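Local coordinates for protein tryptophane-5-halogenase (Microbispora sp. ATCC PTA-5024, PDB 5UAO) that probably uses FAD to chlorinate a tryptophan at the 5-position of its indole in the lanthipeptide precursor of the antibiotic NAI-107, at residues A[70-76]-A[172-178]; A[270-274]-A[286-290]; A[101-105]-A[117-121]. All blocks are in the same frame, centred on the assembly; numbering follows the deposited sequence.

Contact 1 of 3, residues A[70-76]-A[172-178]. With FAD (flavin-adenine dinucleotide), chain E.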
loop_
_atom_site.group_PDB
_atom_site.type_symbol
_atom_site.label_atom_id
_atom_site.label_comp_id
_atom_site.label_asym_id
_atom_site.label_seq_id
_atom_site.Cartn_x
_atom_site.Cartn_y
_atom_site.Cartn_z
ATOM N N VAL A 70 4.791 -4.258 32.040
ATOM C CA VAL A 70 5.690 -3.215 31.538
ATOM C C VAL A 70 5.452 -2.282 30.323
ATOM O O VAL A 70 6.308 -1.426 30.093
ATOM C CB VAL A 70 7.038 -3.903 31.337
ATOM C CG1 VAL A 70 7.175 -4.417 29.907
ATOM C CG2 VAL A 70 8.161 -3.015 31.805
ATOM N N GLY A 71 4.362 -2.363 29.558
ATOM C CA GLY A 71 4.216 -1.567 28.306
ATOM C C GLY A 71 3.429 -0.247 28.488
ATOM O O GLY A 71 2.175 -0.278 28.601
ATOM N N GLU A 72 4.153 0.891 28.556
ATOM C CA GLU A 72 3.569 2.155 29.023
ATOM C C GLU A 72 3.501 3.338 28.018
ATOM O O GLU A 72 2.742 4.280 28.259
ATOM C CB GLU A 72 4.262 2.604 30.313
ATOM C CG GLU A 72 3.949 1.619 31.454
ATOM C CD GLU A 72 4.516 1.988 32.819
ATOM O OE1 GLU A 72 5.537 2.675 32.904
ATOM O OE2 GLU A 72 3.938 1.534 33.786
ATOM N N ALA A 73 4.228 3.300 26.918
ATOM C CA ALA A 73 4.186 4.403 25.970
ATOM C C ALA A 73 3.411 3.964 24.727
ATOM O O ALA A 73 3.484 2.809 24.351
ATOM C CB ALA A 73 5.590 4.873 25.558
ATOM N N THR A 74 2.756 4.892 24.054
ATOM C CA THR A 74 1.996 4.538 22.864
ATOM C C THR A 74 2.247 5.513 21.730
ATOM O O THR A 74 3.133 6.388 21.781
ATOM C CB THR A 74 0.454 4.434 23.169
ATOM O OG1 THR A 74 -0.066 5.717 23.548
ATOM C CG2 THR A 74 0.220 3.573 24.347
ATOM N N VAL A 75 1.467 5.356 20.675
ATOM C CA VAL A 75 1.526 6.259 19.510
ATOM C C VAL A 75 0.163 6.967 19.368
ATOM O O VAL A 75 -0.846 6.539 19.966
ATOM C CB VAL A 75 1.878 5.503 18.198
ATOM C CG1 VAL A 75 3.234 4.861 18.241
ATOM C CG2 VAL A 75 0.801 4.498 17.813
ATOM N N SER A 76 0.121 7.963 18.488
ATOM C CA SER A 76 -1.011 8.839 18.372
ATOM C C SER A 76 -2.307 8.093 18.044
ATOM O O SER A 76 -3.394 8.373 18.632
ATOM C CB SER A 76 -0.691 9.988 17.406
ATOM O OG SER A 76 -0.580 9.400 16.150
ATOM N N PHE A 172 -0.518 13.381 19.095
ATOM C CA PHE A 172 0.247 13.067 20.328
ATOM C C PHE A 172 -0.301 11.779 20.905
ATOM O O PHE A 172 -1.404 11.302 20.538
ATOM C CB PHE A 172 0.164 14.232 21.366
ATOM C CG PHE A 172 -1.231 14.339 22.014
ATOM C CD1 PHE A 172 -2.267 15.042 21.377
ATOM C CD2 PHE A 172 -1.513 13.646 23.180
ATOM C CE1 PHE A 172 -3.548 15.056 21.920
ATOM C CE2 PHE A 172 -2.783 13.679 23.764
ATOM C CZ PHE A 172 -3.805 14.400 23.125
ATOM N N ALA A 173 0.424 11.222 21.877
ATOM C CA ALA A 173 0.081 9.932 22.453
ATOM C C ALA A 173 0.158 10.016 23.958
ATOM O O ALA A 173 0.376 11.100 24.537
ATOM C CB ALA A 173 1.008 8.869 21.933
ATOM N N TYR A 174 -0.169 8.898 24.593
ATOM C CA TYR A 174 -0.157 8.832 26.023
ATOM C C TYR A 174 1.034 8.036 26.535
ATOM O O TYR A 174 1.485 7.029 25.933
ATOM C CB TYR A 174 -1.388 8.123 26.539
ATOM C CG TYR A 174 -2.741 8.809 26.278
ATOM C CD1 TYR A 174 -2.915 10.166 26.492
ATOM C CD2 TYR A 174 -3.861 8.051 25.929
ATOM C CE1 TYR A 174 -4.145 10.766 26.269
ATOM C CE2 TYR A 174 -5.129 8.646 25.761
ATOM C CZ TYR A 174 -5.247 10.014 25.921
ATOM O OH TYR A 174 -6.500 10.619 25.760
ATOM N N HIS A 175 1.442 8.400 27.725
ATOM C CA HIS A 175 2.162 7.465 28.620
ATOM C C HIS A 175 1.196 7.088 29.754
ATOM O O HIS A 175 0.497 7.971 30.344
ATOM C CB HIS A 175 3.387 8.112 29.260
ATOM C CG HIS A 175 4.397 8.677 28.327
ATOM N ND1 HIS A 175 4.750 10.012 28.351
ATOM C CD2 HIS A 175 5.239 8.097 27.436
ATOM C CE1 HIS A 175 5.693 10.239 27.455
ATOM N NE2 HIS A 175 6.028 9.086 26.913
ATOM N N MET A 176 1.125 5.794 30.054
ATOM C CA MET A 176 0.119 5.220 30.977
ATOM C C MET A 176 0.767 4.206 31.929
ATOM O O MET A 176 1.358 3.197 31.491
ATOM C CB MET A 176 -1.006 4.525 30.206
ATOM C CG MET A 176 -1.692 5.408 29.185
ATOM S SD MET A 176 -2.709 4.478 28.031
ATOM C CE MET A 176 -1.455 3.578 27.143
ATOM N N ASP A 177 0.680 4.488 33.217
ATOM C CA ASP A 177 1.035 3.540 34.239
ATOM C C ASP A 177 0.313 2.246 34.038
ATOM O O ASP A 177 -0.914 2.204 33.977
ATOM C CB ASP A 177 0.680 4.105 35.616
ATOM C CG ASP A 177 1.037 3.168 36.723
ATOM O OD1 ASP A 177 2.220 3.237 37.093
ATOM O OD2 ASP A 177 0.167 2.374 37.207
ATOM N N ASN A 178 1.080 1.172 33.891
ATOM C CA ASN A 178 0.506 -0.074 33.538
ATOM C C ASN A 178 -0.444 -0.676 34.535
ATOM O O ASN A 178 -1.471 -1.224 34.137
ATOM C CB ASN A 178 1.571 -1.130 33.243
ATOM C CG ASN A 178 0.982 -2.237 32.462
ATOM O OD1 ASN A 178 0.528 -2.023 31.307
ATOM N ND2 ASN A 178 0.867 -3.403 33.083
HETATM P PA FAD E . 0.941 -10.563 29.242
HETATM O O1A FAD E . 0.893 -9.159 29.845
HETATM O O2A FAD E . 2.186 -11.465 29.345
HETATM O O5B FAD E . -0.367 -11.385 29.688
HETATM C C5B FAD E . -0.535 -12.783 29.572
HETATM C C4B FAD E . -1.812 -13.147 30.308
HETATM O O4B FAD E . -1.982 -14.512 29.916
HETATM C C3B FAD E . -1.792 -13.117 31.850
HETATM O O3B FAD E . -3.074 -12.569 32.443
HETATM C C2B FAD E . -1.622 -14.591 32.235
HETATM O O2B FAD E . -2.163 -14.972 33.564
HETATM C C1B FAD E . -2.359 -15.261 31.075
HETATM N N9A FAD E . -1.983 -16.689 30.946
HETATM C C8A FAD E . -0.787 -17.183 30.505
HETATM N N7A FAD E . -0.834 -18.544 30.509
HETATM C C5A FAD E . -2.057 -18.898 30.977
HETATM C C6A FAD E . -2.704 -20.168 31.283
HETATM N N6A FAD E . -2.041 -21.340 31.052
HETATM N N1A FAD E . -3.952 -20.123 31.728
HETATM C C2A FAD E . -4.627 -18.974 31.930
HETATM N N3A FAD E . -4.074 -17.784 31.694
HETATM C C4A FAD E . -2.813 -17.704 31.230
HETATM N N1 FAD E . 4.198 -1.906 24.344
HETATM C C2 FAD E . 3.875 -0.586 24.126
HETATM O O2 FAD E . 2.844 -0.277 23.446
HETATM N N3 FAD E . 4.632 0.421 24.639
HETATM C C4 FAD E . 5.734 0.210 25.388
HETATM O O4 FAD E . 6.382 1.220 25.804
HETATM C C4X FAD E . 6.125 -1.214 25.660
HETATM N N5 FAD E . 7.250 -1.562 26.346
HETATM C C5X FAD E . 7.590 -2.852 26.579
HETATM C C6 FAD E . 8.751 -3.133 27.288
HETATM C C7 FAD E . 9.152 -4.437 27.517
HETATM C C7M FAD E . 10.384 -4.780 28.301
HETATM C C8 FAD E . 8.315 -5.543 27.057
HETATM C C8M FAD E . 8.761 -6.965 27.329
HETATM C C9 FAD E . 7.163 -5.266 26.342
HETATM C C9A FAD E . 6.748 -3.965 26.047
HETATM N N10 FAD E . 5.563 -3.674 25.286
HETATM C C10 FAD E . 5.265 -2.290 25.079
HETATM C "C1'" FAD E . 4.567 -4.667 24.777
HETATM C "C2'" FAD E . 3.365 -4.534 25.829
HETATM O "O2'" FAD E . 4.044 -4.702 27.067
HETATM C "C3'" FAD E . 2.207 -5.509 26.249
HETATM O "O3'" FAD E . 1.475 -5.332 27.519
HETATM C "C4'" FAD E . 2.833 -6.774 26.759
HETATM O "O4'" FAD E . 4.279 -6.760 26.561
HETATM C "C5'" FAD E . 1.995 -7.905 26.162
HETATM O "O5'" FAD E . 0.737 -7.954 26.769
HETATM P P FAD E . 0.049 -9.438 26.716
HETATM O O1P FAD E . 0.196 -10.011 25.372
HETATM O O2P FAD E . -1.357 -9.133 27.217
HETATM O O3P FAD E . 0.819 -10.480 27.612
HETATM O O HOH W 1 0.308 0.685 30.390
#

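Contact 2 of 3, residues A[270-274]-A[286-290]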
loop_
_atom_site.group_PDB
_atom_site.type_symbol
_atom_site.label_atom_id
_atom_site.label_comp_id
_atom_site.label_asym_id
_atom_site.label_seq_id
_atom_site.Cartn_x
_atom_site.Cartn_y
_atom_site.Cartn_z
ATOM N N LEU A 270 7.474 17.088 34.229
ATOM C CA LEU A 270 7.006 15.971 33.392
ATOM C C LEU A 270 7.472 16.252 31.960
ATOM O O LEU A 270 6.991 17.166 31.303
ATOM C CB LEU A 270 5.487 15.718 33.493
ATOM C CG LEU A 270 4.867 15.744 34.881
ATOM C CD1 LEU A 270 3.367 15.529 34.820
ATOM C CD2 LEU A 270 5.483 14.677 35.768
ATOM N N LYS A 271 8.504 15.519 31.511
ATOM C CA LYS A 271 8.963 15.632 30.131
ATOM C C LYS A 271 7.875 15.166 29.137
ATOM O O LYS A 271 7.260 14.113 29.332
ATOM C CB LYS A 271 10.266 14.824 29.926
ATOM C CG LYS A 271 11.447 15.385 30.688
ATOM C CD LYS A 271 12.647 14.425 30.683
ATOM C CE LYS A 271 12.402 13.193 31.552
ATOM N NZ LYS A 271 12.565 13.360 33.000
ATOM N N PRO A 272 7.586 15.973 28.110
ATOM C CA PRO A 272 6.503 15.640 27.162
ATOM C C PRO A 272 6.920 14.733 26.017
ATOM O O PRO A 272 6.607 14.985 24.839
ATOM C CB PRO A 272 6.061 17.032 26.644
ATOM C CG PRO A 272 7.309 17.840 26.678
ATOM C CD PRO A 272 8.001 17.390 27.945
ATOM N N TYR A 273 7.574 13.642 26.378
ATOM C CA TYR A 273 8.111 12.725 25.458
ATOM C C TYR A 273 8.698 11.498 26.199
ATOM O O TYR A 273 8.987 11.519 27.397
ATOM C CB TYR A 273 9.175 13.430 24.556
ATOM C CG TYR A 273 10.218 14.181 25.339
ATOM C CD1 TYR A 273 11.279 13.495 25.992
ATOM C CD2 TYR A 273 10.176 15.561 25.394
ATOM C CE1 TYR A 273 12.213 14.204 26.745
ATOM C CE2 TYR A 273 11.099 16.283 26.113
ATOM C CZ TYR A 273 12.094 15.628 26.783
ATOM O OH TYR A 273 12.994 16.352 27.469
ATOM N N THR A 274 8.917 10.437 25.443
ATOM C CA THR A 274 9.668 9.292 25.902
ATOM C C THR A 274 11.139 9.585 25.551
ATOM O O THR A 274 11.433 10.177 24.487
ATOM C CB THR A 274 9.171 8.044 25.158
ATOM O OG1 THR A 274 7.818 7.754 25.532
ATOM C CG2 THR A 274 10.011 6.888 25.438
ATOM N N THR A 286 12.940 6.245 29.229
ATOM C CA THR A 286 12.434 7.061 30.313
ATOM C C THR A 286 11.030 7.506 29.925
ATOM O O THR A 286 10.861 8.270 28.948
ATOM C CB THR A 286 13.293 8.320 30.565
ATOM O OG1 THR A 286 14.643 7.977 30.904
ATOM C CG2 THR A 286 12.728 9.113 31.758
ATOM N N ILE A 287 10.039 7.003 30.667
ATOM C CA ILE A 287 8.618 7.227 30.413
ATOM C C ILE A 287 8.048 7.947 31.659
ATOM O O ILE A 287 7.880 7.303 32.712
ATOM C CB ILE A 287 7.888 5.874 30.125
ATOM C CG1 ILE A 287 8.343 5.320 28.775
ATOM C CG2 ILE A 287 6.385 6.055 30.183
ATOM C CD1 ILE A 287 7.918 3.897 28.510
ATOM N N PRO A 288 7.733 9.251 31.549
ATOM C CA PRO A 288 7.151 9.999 32.689
ATOM C C PRO A 288 5.754 9.533 33.071
ATOM O O PRO A 288 4.913 9.337 32.182
ATOM C CB PRO A 288 7.087 11.418 32.137
ATOM C CG PRO A 288 8.275 11.484 31.262
ATOM C CD PRO A 288 8.232 10.182 30.526
ATOM N N THR A 289 5.523 9.337 34.366
ATOM C CA THR A 289 4.157 9.274 34.942
ATOM C C THR A 289 4.013 10.448 35.924
ATOM O O THR A 289 5.018 11.129 36.198
ATOM C CB THR A 289 3.839 7.942 35.649
ATOM O OG1 THR A 289 4.582 7.880 36.872
ATOM C CG2 THR A 289 4.161 6.750 34.784
ATOM N N PRO A 290 2.789 10.737 36.422
ATOM C CA PRO A 290 2.742 11.921 37.323
ATOM C C PRO A 290 3.573 11.727 38.598
ATOM O O PRO A 290 4.173 12.677 39.065
ATOM C CB PRO A 290 1.224 12.126 37.601
ATOM C CG PRO A 290 0.549 11.495 36.390
ATOM C CD PRO A 290 1.432 10.291 36.044
HETATM O O HOH W 2 11.333 11.170 28.942
#

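Contact 3 of 3, residues A[101-105]-A[117-121]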
loop_
_atom_site.group_PDB
_atom_site.type_symbol
_atom_site.label_atom_id
_atom_site.label_comp_id
_atom_site.label_asym_id
_atom_site.label_seq_id
_atom_site.Cartn_x
_atom_site.Cartn_y
_atom_site.Cartn_z
ATOM N N TRP A 101 1.639 12.956 28.521
ATOM C CA TRP A 101 1.591 13.201 27.134
ATOM C C TRP A 101 2.934 12.937 26.503
ATOM O O TRP A 101 3.988 13.305 27.053
ATOM C CB TRP A 101 1.143 14.629 26.781
ATOM C CG TRP A 101 -0.275 14.937 27.127
ATOM C CD1 TRP A 101 -1.310 14.075 27.353
ATOM C CD2 TRP A 101 -0.781 16.246 27.362
ATOM N NE1 TRP A 101 -2.480 14.810 27.707
ATOM C CE2 TRP A 101 -2.153 16.132 27.723
ATOM C CE3 TRP A 101 -0.200 17.509 27.303
ATOM C CZ2 TRP A 101 -2.963 17.261 27.971
ATOM C CZ3 TRP A 101 -1.003 18.614 27.542
ATOM C CH2 TRP A 101 -2.371 18.473 27.879
ATOM N N LYS A 102 2.852 12.365 25.316
ATOM C CA LYS A 102 4.063 12.024 24.500
ATOM C C LYS A 102 3.952 12.717 23.129
ATOM O O LYS A 102 3.062 12.419 22.346
ATOM C CB LYS A 102 4.154 10.536 24.375
ATOM C CG LYS A 102 5.340 10.065 23.562
ATOM C CD LYS A 102 5.167 8.614 23.132
ATOM C CE LYS A 102 6.321 8.163 22.277
ATOM N NZ LYS A 102 6.026 6.816 21.732
ATOM N N LEU A 103 4.778 13.730 22.914
ATOM C CA LEU A 103 4.832 14.520 21.709
ATOM C C LEU A 103 5.786 13.857 20.716
ATOM O O LEU A 103 5.813 14.180 19.493
ATOM C CB LEU A 103 5.373 15.934 22.021
ATOM C CG LEU A 103 4.511 16.807 22.933
ATOM C CD1 LEU A 103 5.043 18.205 23.045
ATOM C CD2 LEU A 103 3.119 16.835 22.381
ATOM N N GLY A 104 6.550 12.929 21.249
ATOM C CA GLY A 104 7.506 12.163 20.458
ATOM C C GLY A 104 8.519 11.442 21.327
ATOM O O GLY A 104 8.282 11.174 22.508
ATOM N N ILE A 105 9.627 11.051 20.681
ATOM C CA ILE A 105 10.727 10.412 21.346
ATOM C C ILE A 105 11.976 11.313 21.224
ATOM O O ILE A 105 12.329 11.798 20.127
ATOM C CB ILE A 105 11.060 9.045 20.726
ATOM C CG1 ILE A 105 9.876 8.092 20.820
ATOM C CG2 ILE A 105 12.312 8.499 21.363
ATOM C CD1 ILE A 105 9.985 6.781 20.073
ATOM N N VAL A 117 15.407 14.710 18.162
ATOM C CA VAL A 117 14.041 14.438 18.592
ATOM C C VAL A 117 13.219 14.026 17.396
ATOM O O VAL A 117 13.454 14.478 16.273
ATOM C CB VAL A 117 13.368 15.647 19.333
ATOM C CG1 VAL A 117 14.123 15.964 20.616
ATOM C CG2 VAL A 117 13.253 16.860 18.459
ATOM N N ALA A 118 12.269 13.151 17.663
ATOM C CA ALA A 118 11.405 12.571 16.690
ATOM C C ALA A 118 9.962 12.801 17.112
ATOM O O ALA A 118 9.434 12.059 17.941
ATOM C CB ALA A 118 11.685 11.074 16.624
ATOM N N PRO A 119 9.290 13.726 16.458
ATOM C CA PRO A 119 7.955 14.107 16.830
ATOM C C PRO A 119 6.857 13.372 16.045
ATOM O O PRO A 119 7.112 12.789 15.010
ATOM C CB PRO A 119 7.961 15.609 16.521
ATOM C CG PRO A 119 8.704 15.654 15.240
ATOM C CD PRO A 119 9.799 14.602 15.371
ATOM N N PHE A 120 5.612 13.455 16.506
ATOM C CA PHE A 120 4.483 12.819 15.819
ATOM C C PHE A 120 3.808 13.716 14.740
ATOM O O PHE A 120 2.932 13.231 14.022
ATOM C CB PHE A 120 3.382 12.496 16.831
ATOM C CG PHE A 120 3.649 11.295 17.701
ATOM C CD1 PHE A 120 3.842 10.015 17.130
ATOM C CD2 PHE A 120 3.615 11.413 19.087
ATOM C CE1 PHE A 120 4.091 8.903 17.954
ATOM C CE2 PHE A 120 3.784 10.301 19.915
ATOM C CZ PHE A 120 4.039 9.047 19.362
ATOM N N ASP A 121 4.162 15.000 14.666
ATOM C CA ASP A 121 3.326 16.016 13.954
ATOM C C ASP A 121 3.749 16.468 12.557
ATOM O O ASP A 121 3.337 17.553 12.059
ATOM C CB ASP A 121 3.257 17.273 14.771
ATOM C CG ASP A 121 4.589 17.996 14.831
ATOM O OD1 ASP A 121 5.654 17.363 14.616
ATOM O OD2 ASP A 121 4.553 19.206 15.124
#

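Contact 1 of 3, residues A[70-76]-A[172-178]
E72 and T74 bond to the 172-178 segment while A73, between them, pairs with the flavin, so that this loop of the FAD-binding fold of tryptophan halogenases is held along two sides at once. A73 N donates to O4 of FAD, and flavin N3 returns a bond to A73 O at 2.7 Å; the protein backbone thus reads the pyrimidine edge of the isoalloxazine. A side chain on G71 would run into the ribityl O2'. Toward the strand, A73 and H175 form a single beta bridge, in which M176 N meets E72 O in the carbonyl plane at 2.9 Å. Further along, Y174 O receives two donors from one residue: T74 OG1 arrives on a lone pair at 3.1 Å, and T74 N adds a weak bond. The hydroxyl can share this target because chi1 of 65° sets it between the backbone N and the carbonyl carbon. E72 extends past M176 O, and its OE2 accepts N178 N (2.9 Å) on the anti side, 27° out of the carboxylate plane. N178 begins helix 178-191, which D177 caps by accepting R180 N at OD2; D177 OD1 stands 4.1 Å from E72 OE2, a like-charge approach that the helix start may soften. E72 OE1 is bonded to H294. With an alanine here, N178 N and H294 would probably each lose their carboxylate partner, and a gap would be likely to open beside M176 O. Water 1 lies within bonding distance of G71 O and N178 OD1, with more acceptors around it than protons to give. The thioether of M176, bent at chi3, crosses T74 at about a right angle, and its CE presses on T74 CG2 at 3.3 Å, tighter than ordinary van der Waals contact.

Contact 2 of 3, residues A[270-274]-A[286-290]
I287 and P288 close the WxWxIP sequence motif of flavin-dependent tryptophan halogenases, and here they pack against T274 and K271 beside the flavin site; the I287 side chain lies about 4 Å from FAD at nearest atoms. The P288 ring is wedged against two carbonyls of the incoming loop, with CG 3.4 Å from K271 O and CD 3.5 Å from Y273 O. That loop is folded back on itself by an inverse gamma turn centred on P272, closed by a weak Y273 N to K271 O bond. T274 and I287 lie side by side and point the same way, T274 CG2 reaching I287 CG1 at 4.0 Å. With chi1 of -66°, T274 holds CG2 on this side opposite its backbone N, while OG1 is bonded to H175. K271 lays CB over one face of the Y273 ring, toward the rim. Its chain then bends at chi3 and chi4, passing CE by T286 CG2 at 4.1 Å and ending in a salt bridge from NZ to D293. At the far end L270 CD2 rests against T289 O, 3.6 Å away. Between the backbones sits water 2, which donates to Y273 O at 2.8 Å and to T286 O at 2.9 Å. No direct hydrogen bond joins the two segments. P288 has no N-H to offer, and the facing carbonyls of Y273 and T286 are both acceptors, so the water supplies the protons that let these two oxygens share a partner, while carbon-to-carbonyl and hydrocarbon contacts make up the rest of the join.

Contact 3 of 3, residues A[101-105]-A[117-121]
I105 O accepts A118 N at 2.8 Å, nearly along the C=O axis, and I105 N answers to A118 O at 2.9 Å; together they form a hydrogen-bonded antiparallel pair of the beta hairpin 104-108/116-119. The next pair, G104 with P119, is non-hydrogen-bonded, and its CA atoms close to 4.1 Å. Glycine allows this closeness: G104 CA sits against A118 O at 3.2 Å, where a side chain would collide. Just past the strand ends, F120 N donates to L103 O at 3.1 Å, tilted 24° from the carbonyl plane; P119 CA adds a C-H contact to the same oxygen. The F120 ring turns back toward K102, edge first. That edge meets K102 O in plane, CE2 standing 3.3 Å from the oxygen, a favourable approach for an aromatic C-H. The K102 side chain, with CG opposite the backbone N (chi1 180°) and extended throughout, crosses the ring at about a right angle, its CE lying 3.8 Å from F120 CZ. Beyond this hydrocarbon contact the chain ends at T74 O, to which K102 NZ is hydrogen-bonded. Strand 116-119 forms one margin of its sheet within the chain, with 104-108 next to it and 274-279 beyond. Helix 144-151 packs on L103, V117 and P119, F120 touches A173 of strand 173-175, and W101 meets helix 505-514.

In the fold
The three contacts form a tight triangle, their centres about 10 Å (1 and 2), about 12 Å (1 and 3) and about 11 Å (2 and 3) apart. Along the chain contact 3 is nested inside the loop closed by contact 1, and contact 2 follows. Contacts 2 and 3 share the large mixed sheet, where T274 N probably bonds to G104 O; contacts 1 and 3 meet in the small sheet of strands 100-102 and 173-175 through K102 N and A173 O. H175 packs on I287 and P288, tying contact 1 to contact 2. The flavin-binding loop 70-76 thus meets strand 173-175 of the small sheet directly and touches strand 282-288 of the large one through A73.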